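Local coordinates for protein Fc fragment of IgE receptor II (Bos taurus, PDB 6PWS) that binds mannose-type sugars with the help of calcium through its C-type lectin domain and probably serves as a receptor for IgE, at residues Pro10-Tyr15 / Cys20-Glu25; Arg43-His48 / Asp54-Arg59; Phe78-Met81 / Pro85-Tyr88. All coordinates share one frame; numbering follows the deposited sequence.

Contact 1: Pro10-Tyr15 / Cys20-Glu25; sequences PEAWIY and CYYFGE
Trp13 and Ile14 meet Tyr21 and Tyr22 across the N-terminal beta hairpin of this C-type lectin fold, formed by antiparallel strands 14-16 and 19-25. Two backbone hydrogen bonds join the hydrogen-bonded pair: Ile14 N gives to Tyr21 O over 2.9 Å, in the plane of the Tyr21 carbonyl, while Tyr21 N reaches Ile14 O at 2.8 Å from a position tilted 24° from the Ile14 carbonyl plane. A water extends the ladder, donating to Ala12 O and accepting from Phe23 N where the strands part. It also lies over one face of the Tyr22 ring.

Before the strand the chain folds into a type II turn. Pro10 opens it, its O accepting from Trp13 N at 3.0 Å, and Glu11 and Ala12 form the corners; Ala12 accepts a positive phi of 85° with only a methyl group to place.

The aromatic contacts centre on the indole. With CG of Trp13 beside its backbone N (chi1 -67°), the ring lies between Pro10 CG on one face and Tyr22 CB on the other. Tyr22 CB sits 3.6 Å from the centroid of the six-membered ring, almost on its normal, a CH-pi contact; the tyrosine ring continues obliquely toward the pyrrole side. Strand 123-131 adds Cys128 and Arg130 around Trp13.

Sulfur and aliphatic groups complete the contact. Cys20, in a disulfide with Cys9, ties the preceding loop to the hairpin, and its SG lies 4.3 Å from Pro10 CD.

Contact 2: Arg43-His48 / Asp54-Arg59; sequences RLVSIH and DFLTKR
Leu56 meets Val45 and Ile47 through aliphatic groups alone, and the flat groups beside it belong to its helix neighbours Phe55 and Arg59. One face of the Phe55 ring carries Arg59 CD, 3.7 Å above the plane and displaced toward the rim. The guanidinium of Arg59 in turn has Phe55 CD2 over one of its faces and Phe55 O at its edge, nearly in plane. Arg59 NH1 donates to that oxygen over 3.0 Å, meeting a lone pair with an N-H...O angle of 156°. Arginine is apt here: its CD methylene lies over the ring while its charged end returns to the helix backbone. Phe16 also stacks with the Phe55 ring.

On the inward side of helix 50-59, Leu56 brings a single methyl to the chain that follows strand 43-44. CD1 continues the side chain in an extended line (chi2 170°) and meets Ile47 CD1 tip to tip at 3.6 Å. Ile47 CG1 is almost as close, 3.7 Å from the same Leu56 CD1. Val45 approaches differently, sliding past the leucine in the opposite direction; its CG2, anti to the backbone N, comes to 4.1 Å from Leu56 CD1. Tyr21 and Val127 also touch both Val45 and Leu56, which places the methyl cluster between helix and central sheet.

Polar groups look after the backbone nearby: Asp129 OD2 accepts from Ser46 N, and Glu52 accepts from His48 N. This is buried core of the C-type lectin fold, where helix 50-59 packs on the sheet; branched aliphatic side chains suit it, having no polar group to satisfy. Their attraction is dispersive and hydrophobic and carries no directional bond.

Contact 3: Phe78-Met81 / Pro85-Tyr88; sequences FIWM and PLDY
Trp80 and Pro85 have the nearest CA atoms across the contact, 7.7 Å apart, between the short strand 79-80 and a returning loop that bends in an inverse gamma turn centred on Leu86. The weak Asp87 N to Pro85 O bond closes that turn.

Leu86 is the main side chain of the loop to touch the strand. Its CG stands beside its own backbone N (chi1 -54°), and this carries the two methyls over to the strand. CD2 lies 3.5 Å from Phe78 O and 3.7 Å from Trp80 CD1, approaching the indole at a slant; CD1 meets the same Phe78 carbonyl and, more distantly, Phe78 CB. A branched aliphatic end suits this place because CD2 can sit between Phe78 O and the indole while CD1 stays by Phe78.

Trp80 turns its edge to the loop. Pro85 O sits near the plane of the indole, 3.5 Å from Trp80 CD1, and Tyr88 O lies farther along the edge, near CZ2. The pyrrole nitrogen is served by a water: Trp80 NE1 donates to it over 2.9 Å, and Tyr88 N donates to the same oxygen at 3.1 Å. Tryptophan thus offers a broad hydrocarbon surface for the interior while one polar N-H is satisfied through solvent held by the loop. Its ring also meets those of His48 and Trp114.

Phe78 places the contact relative to the metals, for its ring meets Trp91 edge-to-face and touches the calcium ligand Asp71, with a bound calcium about 5 Å from its side chain. The strand, paired with 69-70, and the loop after it belong, as family topology suggests, to the long-loop region of the C-type lectin fold, which carries the calcium sites.

In the fold
The contacts run in series along the chain and across the domain. Contacts 1 and 2, with centres 11 Å apart, touch directly: Tyr21 CD1 packs 3.5 Å from Phe55 CE1, so the terminal hairpin lies against helix 50-59. Glu52 of that helix also accepts a hydrogen bond from Tyr21 OH. Contact 3 joins contact 2 through His48 ND1 and Asp87 OD1, a probable hydrogen bond of 2.7 Å, their centres being 13 Å apart. Contacts 1 and 3 do not touch, and their centres are 21 Å apart. Contact 3 leads toward the calcium sites, and its Phe78 side chain lies about 11 Å from the bound methyl mannoside.

Contact 1: Pro10-Tyr15 / Cys20-Glu25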
loop_
_atom_site.group_PDB
_atom_site.type_symbol
_atom_site.label_atom_id
_atom_site.label_comp_id
_atom_site.label_asym_id
_atom_site.label_seq_id
_atom_site.Cartn_x
_atom_site.Cartn_y
_atom_site.Cartn_z
ATOM N N PRO A 10 -2.765 17.583 -2.934
ATOM C CA PRO A 10 -3.017 18.309 -1.688
ATOM C C PRO A 10 -1.711 18.589 -0.958
ATOM O O PRO A 10 -0.683 17.937 -1.176
ATOM C CB PRO A 10 -3.918 17.356 -0.888
ATOM C CG PRO A 10 -4.440 16.366 -1.882
ATOM C CD PRO A 10 -3.368 16.237 -2.916
ATOM N N GLU A 11 -1.755 19.592 -0.087
ATOM C CA GLU A 11 -0.607 19.903 0.749
ATOM C C GLU A 11 -0.150 18.646 1.478
ATOM O O GLU A 11 -0.965 17.876 1.993
ATOM C CB GLU A 11 -0.991 20.985 1.758
ATOM C CG GLU A 11 0.174 21.504 2.578
ATOM C CD GLU A 11 -0.240 22.575 3.565
ATOM O OE1 GLU A 11 -1.390 23.057 3.475
ATOM O OE2 GLU A 11 0.586 22.933 4.431
ATOM N N ALA A 12 1.163 18.432 1.502
ATOM C CA ALA A 12 1.847 17.332 2.171
ATOM C C ALA A 12 1.905 16.059 1.320
ATOM O O ALA A 12 2.623 15.131 1.694
ATOM C CB ALA A 12 1.286 17.003 3.568
ATOM N N TRP A 13 1.209 15.996 0.192
ATOM C CA TRP A 13 1.255 14.853 -0.711
ATOM C C TRP A 13 2.319 15.073 -1.788
ATOM O O TRP A 13 2.747 16.201 -2.044
ATOM C CB TRP A 13 -0.112 14.655 -1.367
ATOM C CG TRP A 13 -1.220 14.245 -0.439
ATOM C CD1 TRP A 13 -1.729 14.958 0.602
ATOM C CD2 TRP A 13 -1.985 13.036 -0.510
ATOM N NE1 TRP A 13 -2.756 14.266 1.198
ATOM C CE2 TRP A 13 -2.931 13.078 0.532
ATOM C CE3 TRP A 13 -1.950 11.911 -1.345
ATOM C CZ2 TRP A 13 -3.839 12.037 0.756
ATOM C CZ3 TRP A 13 -2.842 10.879 -1.118
ATOM C CH2 TRP A 13 -3.776 10.952 -0.080
ATOM N N ILE A 14 2.730 13.978 -2.431
ATOM C CA ILE A 14 3.854 13.954 -3.366
ATOM C C ILE A 14 3.353 13.470 -4.725
ATOM O O ILE A 14 2.726 12.406 -4.817
ATOM C CB ILE A 14 4.965 13.016 -2.851
ATOM C CG1 ILE A 14 5.385 13.374 -1.419
ATOM C CG2 ILE A 14 6.162 13.033 -3.801
ATOM C CD1 ILE A 14 5.987 14.769 -1.253
ATOM N N TYR A 15 3.669 14.224 -5.780
ATOM C CA TYR A 15 3.208 13.909 -7.126
ATOM C C TYR A 15 4.121 12.910 -7.841
ATOM O O TYR A 15 5.350 13.047 -7.825
ATOM C CB TYR A 15 3.134 15.196 -7.968
ATOM C CG TYR A 15 2.815 14.856 -9.406
ATOM C CD1 TYR A 15 1.530 14.480 -9.771
ATOM C CD2 TYR A 15 3.805 14.827 -10.382
ATOM C CE1 TYR A 15 1.234 14.110 -11.058
ATOM C CE2 TYR A 15 3.513 14.458 -11.683
ATOM C CZ TYR A 15 2.221 14.105 -12.012
ATOM O OH TYR A 15 1.900 13.715 -13.287
ATOM N N CYS A 20 -0.995 11.184 -6.701
ATOM C CA CYS A 20 -0.459 11.824 -5.514
ATOM C C CYS A 20 -0.352 10.778 -4.420
ATOM O O CYS A 20 -1.240 9.929 -4.288
ATOM C CB CYS A 20 -1.410 12.920 -5.041
ATOM S SG CYS A 20 -1.704 14.202 -6.279
ATOM N N TYR A 21 0.704 10.882 -3.613
ATOM C CA TYR A 21 1.029 9.868 -2.618
ATOM C C TYR A 21 1.255 10.509 -1.260
ATOM O O TYR A 21 1.870 11.579 -1.152
ATOM C CB TYR A 21 2.266 9.062 -3.057
ATOM C CG TYR A 21 2.067 8.377 -4.393
ATOM C CD1 TYR A 21 2.281 9.057 -5.581
ATOM C CD2 TYR A 21 1.647 7.055 -4.466
ATOM C CE1 TYR A 21 2.081 8.439 -6.811
ATOM C CE2 TYR A 21 1.456 6.421 -5.692
ATOM C CZ TYR A 21 1.678 7.120 -6.860
ATOM O OH TYR A 21 1.523 6.539 -8.101
ATOM N N TYR A 22 0.782 9.821 -0.226
ATOM C CA TYR A 22 0.912 10.269 1.154
ATOM C C TYR A 22 1.705 9.217 1.913
ATOM O O TYR A 22 1.289 8.054 1.983
ATOM C CB TYR A 22 -0.461 10.433 1.800
ATOM C CG TYR A 22 -0.400 11.176 3.113
ATOM C CD1 TYR A 22 -0.294 10.512 4.328
ATOM C CD2 TYR A 22 -0.425 12.557 3.128
ATOM C CE1 TYR A 22 -0.231 11.221 5.523
ATOM C CE2 TYR A 22 -0.377 13.267 4.304
ATOM C CZ TYR A 22 -0.278 12.603 5.493
ATOM O OH TYR A 22 -0.217 13.348 6.652
ATOM N N PHE A 23 2.849 9.612 2.456
ATOM C CA PHE A 23 3.714 8.707 3.214
ATOM C C PHE A 23 3.383 8.866 4.695
ATOM O O PHE A 23 3.996 9.658 5.414
ATOM C CB PHE A 23 5.186 8.949 2.890
ATOM C CG PHE A 23 5.526 8.628 1.466
ATOM C CD1 PHE A 23 5.910 7.342 1.118
ATOM C CD2 PHE A 23 5.399 9.579 0.465
ATOM C CE1 PHE A 23 6.175 7.016 -0.201
ATOM C CE2 PHE A 23 5.675 9.255 -0.852
ATOM C CZ PHE A 23 6.059 7.973 -1.186
ATOM N N GLY A 24 2.369 8.118 5.127
ATOM C CA GLY A 24 1.908 8.203 6.497
ATOM C C GLY A 24 2.865 7.538 7.465
ATOM O O GLY A 24 3.528 6.548 7.148
ATOM N N GLU A 25 2.911 8.078 8.672
ATOM C CA GLU A 25 3.782 7.582 9.721
ATOM C C GLU A 25 2.986 7.544 11.013
ATOM O O GLU A 25 2.189 8.446 11.294
ATOM C CB GLU A 25 5.017 8.481 9.872
ATOM C CG GLU A 25 6.207 7.831 10.551
ATOM C CD GLU A 25 6.081 7.708 12.052
ATOM O OE1 GLU A 25 5.580 8.661 12.697
ATOM O OE2 GLU A 25 6.515 6.654 12.586
HETATM O O HOH W 1 2.967 12.558 2.878
#

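Contact 2: Arg43-His48 / Asp54-Arg59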
loop_
_atom_site.group_PDB
_atom_site.type_symbol
_atom_site.label_atom_id
_atom_site.label_comp_id
_atom_site.label_asym_id
_atom_site.label_seq_id
_atom_site.Cartn_x
_atom_site.Cartn_y
_atom_site.Cartn_z
ATOM N N ARG A 43 -6.950 6.675 -0.491
ATOM C CA ARG A 43 -7.070 5.273 -0.121
ATOM C C ARG A 43 -5.664 4.697 -0.011
ATOM O O ARG A 43 -4.720 5.208 -0.616
ATOM C CB ARG A 43 -7.845 4.452 -1.167
ATOM C CG ARG A 43 -9.287 4.886 -1.429
ATOM C CD ARG A 43 -10.049 3.763 -2.103
ATOM N NE ARG A 43 -11.404 4.121 -2.508
ATOM C CZ ARG A 43 -11.733 4.634 -3.689
ATOM N NH1 ARG A 43 -10.807 4.868 -4.615
ATOM N NH2 ARG A 43 -13.003 4.910 -3.941
ATOM N N LEU A 44 -5.515 3.600 0.727
ATOM C CA LEU A 44 -4.240 2.889 0.721
ATOM C C LEU A 44 -3.826 2.610 -0.723
ATOM O O LEU A 44 -4.656 2.275 -1.581
ATOM C CB LEU A 44 -4.359 1.588 1.519
ATOM C CG LEU A 44 -4.321 1.740 3.047
ATOM C CD1 LEU A 44 -4.804 0.445 3.703
ATOM C CD2 LEU A 44 -2.913 2.088 3.517
ATOM N N VAL A 45 -2.513 2.726 -0.967
ATOM C CA VAL A 45 -1.971 2.802 -2.322
ATOM C C VAL A 45 -2.200 1.527 -3.123
ATOM O O VAL A 45 -2.068 0.399 -2.623
ATOM C CB VAL A 45 -0.467 3.164 -2.261
ATOM C CG1 VAL A 45 0.363 2.068 -1.578
ATOM C CG2 VAL A 45 0.113 3.473 -3.634
ATOM N N SER A 46 -2.476 1.725 -4.415
ATOM C CA SER A 46 -2.572 0.647 -5.389
ATOM C C SER A 46 -1.458 0.800 -6.424
ATOM O O SER A 46 -1.170 1.914 -6.863
ATOM C CB SER A 46 -3.929 0.684 -6.098
ATOM O OG SER A 46 -5.022 0.606 -5.193
ATOM N N ILE A 47 -0.845 -0.318 -6.827
ATOM C CA ILE A 47 0.430 -0.294 -7.554
ATOM C C ILE A 47 0.286 -1.077 -8.856
ATOM O O ILE A 47 -0.075 -2.263 -8.832
ATOM C CB ILE A 47 1.579 -0.869 -6.700
ATOM C CG1 ILE A 47 1.636 -0.199 -5.324
ATOM C CG2 ILE A 47 2.908 -0.728 -7.435
ATOM C CD1 ILE A 47 2.592 -0.876 -4.352
ATOM N N HIS A 48 0.605 -0.439 -9.991
ATOM C CA HIS A 48 0.269 -1.003 -11.293
ATOM C C HIS A 48 1.378 -0.955 -12.332
ATOM O O HIS A 48 1.114 -1.243 -13.509
ATOM C CB HIS A 48 -1.011 -0.357 -11.838
ATOM C CG HIS A 48 -2.210 -0.712 -11.026
ATOM N ND1 HIS A 48 -2.743 -1.983 -11.028
ATOM C CD2 HIS A 48 -2.937 -0.004 -10.130
ATOM C CE1 HIS A 48 -3.765 -2.034 -10.195
ATOM N NE2 HIS A 48 -3.907 -0.846 -9.639
ATOM N N ASP A 54 8.935 1.613 -8.320
ATOM C CA ASP A 54 10.252 2.202 -8.082
ATOM C C ASP A 54 10.126 3.491 -7.272
ATOM O O ASP A 54 10.911 3.736 -6.345
ATOM C CB ASP A 54 10.930 2.450 -9.440
ATOM C CG ASP A 54 12.196 3.286 -9.347
ATOM O OD1 ASP A 54 13.212 2.753 -8.863
ATOM O OD2 ASP A 54 12.203 4.463 -9.793
ATOM N N PHE A 55 9.142 4.327 -7.613
ATOM C CA PHE A 55 8.897 5.554 -6.858
ATOM C C PHE A 55 8.693 5.234 -5.382
ATOM O O PHE A 55 9.240 5.900 -4.496
ATOM C CB PHE A 55 7.679 6.275 -7.461
ATOM C CG PHE A 55 7.140 7.401 -6.612
ATOM C CD1 PHE A 55 6.089 7.173 -5.738
ATOM C CD2 PHE A 55 7.679 8.682 -6.670
ATOM C CE1 PHE A 55 5.586 8.191 -4.947
ATOM C CE2 PHE A 55 7.178 9.701 -5.872
ATOM C CZ PHE A 55 6.132 9.453 -5.013
ATOM N N LEU A 56 7.879 4.210 -5.104
ATOM C CA LEU A 56 7.556 3.814 -3.734
ATOM C C LEU A 56 8.740 3.153 -3.032
ATOM O O LEU A 56 9.033 3.473 -1.875
ATOM C CB LEU A 56 6.344 2.877 -3.743
ATOM C CG LEU A 56 5.046 3.538 -4.224
ATOM C CD1 LEU A 56 3.978 2.485 -4.426
ATOM C CD2 LEU A 56 4.571 4.624 -3.270
ATOM N N THR A 57 9.420 2.214 -3.701
ATOM C CA THR A 57 10.567 1.531 -3.111
ATOM C C THR A 57 11.599 2.529 -2.624
ATOM O O THR A 57 12.135 2.408 -1.520
ATOM C CB THR A 57 11.177 0.603 -4.161
ATOM O OG1 THR A 57 10.276 -0.485 -4.361
ATOM C CG2 THR A 57 12.558 0.083 -3.740
ATOM N N LYS A 58 11.890 3.528 -3.446
ATOM C CA LYS A 58 12.941 4.474 -3.093
ATOM C C LYS A 58 12.592 5.298 -1.865
ATOM O O LYS A 58 13.505 5.779 -1.189
ATOM C CB LYS A 58 13.241 5.367 -4.298
ATOM C CG LYS A 58 13.919 4.590 -5.421
ATOM C CD LYS A 58 14.313 5.463 -6.608
ATOM C CE LYS A 58 13.128 6.244 -7.142
ATOM N NZ LYS A 58 13.375 6.751 -8.533
ATOM N N ARG A 59 11.299 5.453 -1.560
ATOM C CA ARG A 59 10.780 6.329 -0.515
ATOM C C ARG A 59 10.180 5.583 0.667
ATOM O O ARG A 59 9.661 6.221 1.602
ATOM C CB ARG A 59 9.735 7.257 -1.154
ATOM C CG ARG A 59 10.362 8.235 -2.131
ATOM C CD ARG A 59 9.319 8.916 -2.988
ATOM N NE ARG A 59 9.887 9.919 -3.885
ATOM C CZ ARG A 59 10.491 9.653 -5.037
ATOM N NH1 ARG A 59 10.655 8.399 -5.456
ATOM N NH2 ARG A 59 10.949 10.661 -5.764
#

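Contact 3: Phe78-Met81 / Pro85-Tyr88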
loop_
_atom_site.group_PDB
_atom_site.type_symbol
_atom_site.label_atom_id
_atom_site.label_comp_id
_atom_site.label_asym_id
_atom_site.label_seq_id
_atom_site.Cartn_x
_atom_site.Cartn_y
_atom_site.Cartn_z
ATOM N N PHE A 78 -6.572 -11.553 -4.168
ATOM C CA PHE A 78 -6.173 -10.214 -3.762
ATOM C C PHE A 78 -6.973 -9.163 -4.524
ATOM O O PHE A 78 -7.319 -9.341 -5.698
ATOM C CB PHE A 78 -4.655 -10.027 -3.905
ATOM C CG PHE A 78 -3.898 -10.773 -2.847
ATOM C CD1 PHE A 78 -3.493 -12.084 -3.050
ATOM C CD2 PHE A 78 -3.695 -10.203 -1.595
ATOM C CE1 PHE A 78 -2.876 -12.789 -2.041
ATOM C CE2 PHE A 78 -3.081 -10.900 -0.586
ATOM C CZ PHE A 78 -2.670 -12.203 -0.807
ATOM N N ILE A 79 -7.289 -8.077 -3.827
ATOM C CA ILE A 79 -8.068 -6.965 -4.365
ATOM C C ILE A 79 -7.325 -5.678 -4.028
ATOM O O ILE A 79 -6.926 -5.474 -2.874
ATOM C CB ILE A 79 -9.489 -6.904 -3.753
ATOM C CG1 ILE A 79 -10.214 -8.247 -3.860
ATOM C CG2 ILE A 79 -10.316 -5.805 -4.411
ATOM C CD1 ILE A 79 -11.590 -8.255 -3.200
ATOM N N TRP A 80 -7.170 -4.803 -5.026
ATOM C CA TRP A 80 -6.612 -3.475 -4.818
ATOM C C TRP A 80 -7.680 -2.499 -4.328
ATOM O O TRP A 80 -8.856 -2.576 -4.704
ATOM C CB TRP A 80 -6.067 -2.901 -6.136
ATOM C CG TRP A 80 -4.763 -3.482 -6.588
ATOM C CD1 TRP A 80 -4.539 -4.243 -7.704
ATOM C CD2 TRP A 80 -3.495 -3.317 -5.945
ATOM N NE1 TRP A 80 -3.209 -4.578 -7.783
ATOM C CE2 TRP A 80 -2.545 -4.022 -6.713
ATOM C CE3 TRP A 80 -3.076 -2.664 -4.782
ATOM C CZ2 TRP A 80 -1.200 -4.089 -6.350
ATOM C CZ3 TRP A 80 -1.736 -2.733 -4.419
ATOM C CH2 TRP A 80 -0.815 -3.439 -5.199
ATOM N N MET A 81 -7.237 -1.494 -3.563
ATOM C CA MET A 81 -8.102 -0.378 -3.182
ATOM C C MET A 81 -8.711 0.328 -4.395
ATOM O O MET A 81 -9.843 0.807 -4.318
ATOM C CB MET A 81 -7.316 0.624 -2.319
ATOM C CG MET A 81 -7.724 0.684 -0.863
ATOM S SD MET A 81 -7.505 -0.866 0.015
ATOM C CE MET A 81 -8.422 -0.447 1.503
ATOM N N PRO A 85 -6.932 -4.211 -12.095
ATOM C CA PRO A 85 -6.456 -5.596 -12.185
ATOM C C PRO A 85 -5.151 -5.863 -11.448
ATOM O O PRO A 85 -4.375 -4.963 -11.104
ATOM C CB PRO A 85 -6.274 -5.809 -13.693
ATOM C CG PRO A 85 -7.236 -4.844 -14.309
ATOM C CD PRO A 85 -7.162 -3.633 -13.438
ATOM N N LEU A 86 -4.903 -7.166 -11.256
ATOM C CA LEU A 86 -3.668 -7.680 -10.661
ATOM C C LEU A 86 -2.617 -7.790 -11.772
ATOM O O LEU A 86 -2.247 -8.871 -12.235
ATOM C CB LEU A 86 -3.929 -9.025 -9.993
ATOM C CG LEU A 86 -5.055 -9.070 -8.958
ATOM C CD1 LEU A 86 -5.089 -10.443 -8.295
ATOM C CD2 LEU A 86 -4.928 -7.950 -7.913
ATOM N N ASP A 87 -2.149 -6.619 -12.222
ATOM C CA ASP A 87 -1.370 -6.520 -13.452
ATOM C C ASP A 87 0.118 -6.275 -13.226
ATOM O O ASP A 87 0.894 -6.322 -14.192
ATOM C CB ASP A 87 -1.987 -5.464 -14.389
ATOM C CG ASP A 87 -2.228 -4.107 -13.731
ATOM O OD1 ASP A 87 -1.663 -3.829 -12.653
ATOM O OD2 ASP A 87 -2.999 -3.311 -14.314
ATOM N N TYR A 88 0.543 -6.063 -11.985
ATOM C CA TYR A 88 1.943 -5.848 -11.645
ATOM C C TYR A 88 2.154 -6.387 -10.238
ATOM O O TYR A 88 1.362 -6.066 -9.340
ATOM C CB TYR A 88 2.312 -4.343 -11.677
ATOM C CG TYR A 88 3.674 -4.136 -11.058
ATOM C CD1 TYR A 88 4.840 -4.410 -11.775
ATOM C CD2 TYR A 88 3.797 -3.797 -9.723
ATOM C CE1 TYR A 88 6.087 -4.331 -11.171
ATOM C CE2 TYR A 88 5.026 -3.719 -9.108
ATOM C CZ TYR A 88 6.171 -3.989 -9.835
ATOM O OH TYR A 88 7.368 -3.928 -9.178
HETATM O O HOH W 2 -1.039 -4.857 -9.670
#